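Local structure of prophage Pfl 6 Cro (Pseudomonas fluorescens, 2PIJ) at residues S39-L44 against N53-I58. The protein probably acts as a prophage transcription factor of the Cro family, a dimer that binds operator DNA through a helix-turn-helix. Residues are numbered along the deposited sequence; the frame is centred on the assembly and turned at random.
Sequences SIEITL and NEIRPI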
loop_
_atom_site.group_PDB
_atom_site.type_symbol
_atom_site.label_atom_id
_atom_site.label_comp_id
_atom_site.label_asym_id
_atom_site.label_seq_id
_atom_site.Cartn_x
_atom_site.Cartn_y
_atom_site.Cartn_z
ATOM N N SER B 39 7.513 -4.791 1.174
ATOM C CA SER B 39 6.355 -5.166 0.343
ATOM C C SER B 39 6.081 -4.123 -0.746
ATOM O O SER B 39 5.181 -3.296 -0.627
ATOM C CB SER B 39 5.072 -5.507 1.151
ATOM O OG SER B 39 5.041 -6.915 1.511
ATOM N N ILE B 40 6.843 -4.191 -1.833
ATOM C CA ILE B 40 6.715 -3.201 -2.891
ATOM C C ILE B 40 5.939 -3.790 -4.071
ATOM O O ILE B 40 6.239 -4.903 -4.551
ATOM C CB ILE B 40 8.149 -2.682 -3.341
ATOM C CG1 ILE B 40 9.064 -2.174 -2.165
ATOM C CG2 ILE B 40 8.001 -1.691 -4.505
ATOM C CD1 ILE B 40 8.690 -0.873 -1.498
ATOM N N GLU B 41 4.926 -3.033 -4.538
ATOM C CA GLU B 41 4.071 -3.407 -5.634
ATOM C C GLU B 41 4.340 -2.460 -6.801
ATOM O O GLU B 41 4.413 -1.228 -6.661
ATOM C CB GLU B 41 2.605 -3.372 -5.195
ATOM C CG GLU B 41 1.599 -3.735 -6.322
ATOM C CD GLU B 41 0.218 -3.253 -6.019
ATOM O OE1 GLU B 41 -0.043 -2.021 -6.110
ATOM O OE2 GLU B 41 -0.636 -4.099 -5.730
ATOM N N ILE B 42 4.562 -3.045 -7.959
ATOM C CA ILE B 42 4.783 -2.267 -9.142
ATOM C C ILE B 42 3.485 -2.230 -10.013
ATOM O O ILE B 42 2.895 -3.246 -10.335
ATOM C CB ILE B 42 5.985 -2.840 -9.972
ATOM C CG1 ILE B 42 7.286 -2.862 -9.133
ATOM C CG2 ILE B 42 6.127 -2.053 -11.287
ATOM C CD1 ILE B 42 7.829 -1.501 -8.700
ATOM N N THR B 43 3.101 -1.026 -10.401
ATOM C CA THR B 43 1.990 -0.814 -11.326
ATOM C C THR B 43 2.461 -0.323 -12.714
ATOM O O THR B 43 3.157 0.680 -12.823
ATOM C CB THR B 43 0.943 0.150 -10.750
ATOM O OG1 THR B 43 0.535 -0.314 -9.451
ATOM C CG2 THR B 43 -0.284 0.178 -11.607
ATOM N N LEU B 44 2.013 -1.037 -13.746
ATOM C CA LEU B 44 2.347 -0.820 -15.176
ATOM C C LEU B 44 1.138 -0.323 -15.962
ATOM O O LEU B 44 0.163 -1.033 -16.090
ATOM C CB LEU B 44 2.804 -2.121 -15.815
ATOM C CG LEU B 44 4.093 -2.786 -15.310
ATOM C CD1 LEU B 44 5.117 -1.792 -14.816
ATOM C CD2 LEU B 44 3.770 -3.748 -14.241
ATOM N N ASN B 53 4.654 1.387 -5.020
ATOM C CA ASN B 53 3.998 1.616 -3.713
ATOM C C ASN B 53 4.436 0.520 -2.776
ATOM O O ASN B 53 4.500 -0.661 -3.142
ATOM C CB ASN B 53 2.443 1.545 -3.863
ATOM C CG ASN B 53 1.877 2.716 -4.626
ATOM O OD1 ASN B 53 1.829 3.833 -4.101
ATOM N ND2 ASN B 53 1.355 2.447 -5.826
ATOM N N GLU B 54 4.708 0.887 -1.554
ATOM C CA GLU B 54 4.905 -0.057 -0.489
ATOM C C GLU B 54 3.530 -0.259 0.163
ATOM O O GLU B 54 2.833 0.761 0.478
ATOM C CB GLU B 54 5.872 0.546 0.518
ATOM C CG GLU B 54 6.275 -0.381 1.673
ATOM C CD GLU B 54 7.505 0.140 2.420
ATOM O OE1 GLU B 54 7.631 1.370 2.622
ATOM O OE2 GLU B 54 8.362 -0.687 2.807
ATOM N N ILE B 55 3.128 -1.509 0.322
ATOM C CA ILE B 55 1.922 -1.873 1.087
ATOM C C ILE B 55 2.312 -2.290 2.509
ATOM O O ILE B 55 2.956 -3.328 2.737
ATOM C CB ILE B 55 1.097 -3.049 0.440
ATOM C CG1 ILE B 55 0.886 -2.949 -1.065
ATOM C CG2 ILE B 55 -0.246 -3.200 1.077
ATOM C CD1 ILE B 55 0.635 -1.502 -1.765
ATOM N N ARG B 56 1.922 -1.453 3.457
ATOM C CA ARG B 56 2.282 -1.660 4.852
ATOM C C ARG B 56 1.086 -2.021 5.718
ATOM O O ARG B 56 0.152 -1.247 5.814
ATOM C CB ARG B 56 2.932 -0.374 5.385
ATOM C CG ARG B 56 4.182 0.062 4.590
ATOM C CD ARG B 56 5.351 0.309 5.544
ATOM N NE ARG B 56 4.968 1.238 6.602
ATOM C CZ ARG B 56 5.629 2.353 6.900
ATOM N NH1 ARG B 56 6.731 2.701 6.233
ATOM N NH2 ARG B 56 5.190 3.118 7.894
ATOM N N PRO B 57 1.114 -3.206 6.383
ATOM C CA PRO B 57 -0.039 -3.528 7.242
ATOM C C PRO B 57 -0.148 -2.599 8.459
ATOM O O PRO B 57 0.858 -2.046 8.928
ATOM C CB PRO B 57 0.237 -4.972 7.671
ATOM C CG PRO B 57 1.629 -5.191 7.420
ATOM C CD PRO B 57 2.122 -4.271 6.401
ATOM N N ILE B 58 -1.387 -2.443 8.923
ATOM C CA ILE B 58 -1.736 -1.642 10.072
ATOM C C ILE B 58 -2.614 -2.541 10.967
ATOM O O ILE B 58 -3.728 -2.939 10.586
ATOM C CB ILE B 58 -2.525 -0.306 9.722
ATOM C CG1 ILE B 58 -1.778 0.574 8.680
ATOM C CG2 ILE B 58 -3.016 0.437 11.046
ATOM C CD1 ILE B 58 -0.506 1.282 9.182
HETATM O O HOH W 1 7.626 -3.291 3.354
HETATM O O HOH W 2 1.933 -0.172 -7.056
#
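The flat peptide groups of Ser39, Glu41 and Asn53 meet the opposite strand at their carbonyl ends, with Ile40 and Glu54 on one face of the sheet and Glu41 and Asn53 on the other. Asn53 O takes the amide of Glu41 N at 2.8 Å, almost straight at 174°, while Ile40 CA brings its hydrogen to the same oxygen. Ser39 O likewise accepts from Ile55 N at 2.9 Å, with Glu54 CA close by at 3.3 Å. Both N-H donors lie nearly along the C=O axis. Asn53 N returns a bond to Glu41 O at 3.1 Å, lying in the carbonyl plane but more bent, which closes the hydrogen-bonded pair Glu41–Asn53; next to it Ile40 and Glu54 form a non-hydrogen-bonded pair.

On the face of Ile40 and Glu54, the end of Ile40, CD1, meets CB and CG of Glu54, the two side chains crossing obliquely. Chi1 (-52°) sets Ile40 CG1 anti to the carbonyl carbon, and chi2 (-71°) then places CD1 3.7 Å from Glu54 CB. Glutamate suits this place because its methylenes pack while its carboxylate extends to polar partners: OE2 pairs with Arg38 and accepts a hydrogen bond from a water that accepts from Ser39 N at 2.6 Å. On the face of Glu41 and Asn53, a second water donates to Glu41 O and OE1 and accepts from Asn53 ND2 and Thr43 OG1. Glu41, Asn53 and Thr43 each present a polar group to it, and its four bonds tie together a carboxylate, a backbone carbonyl, a side-chain amide and a hydroxyl.

The pairing builds the hairpin of strands 40-44 and 50-58. Strand 2-5 joins the other edge of strand 40-44 through Ile42 with Ile4 and Leu44 with Lys2, and Ile40 bonds to Leu6 where strand 2-5 runs into helix 6-12. That helix covers Ile40 and Ile42, and strand 50-58 pairs antiparallel with its counterpart in the second subunit, so the sheet continues across the Cro dimer.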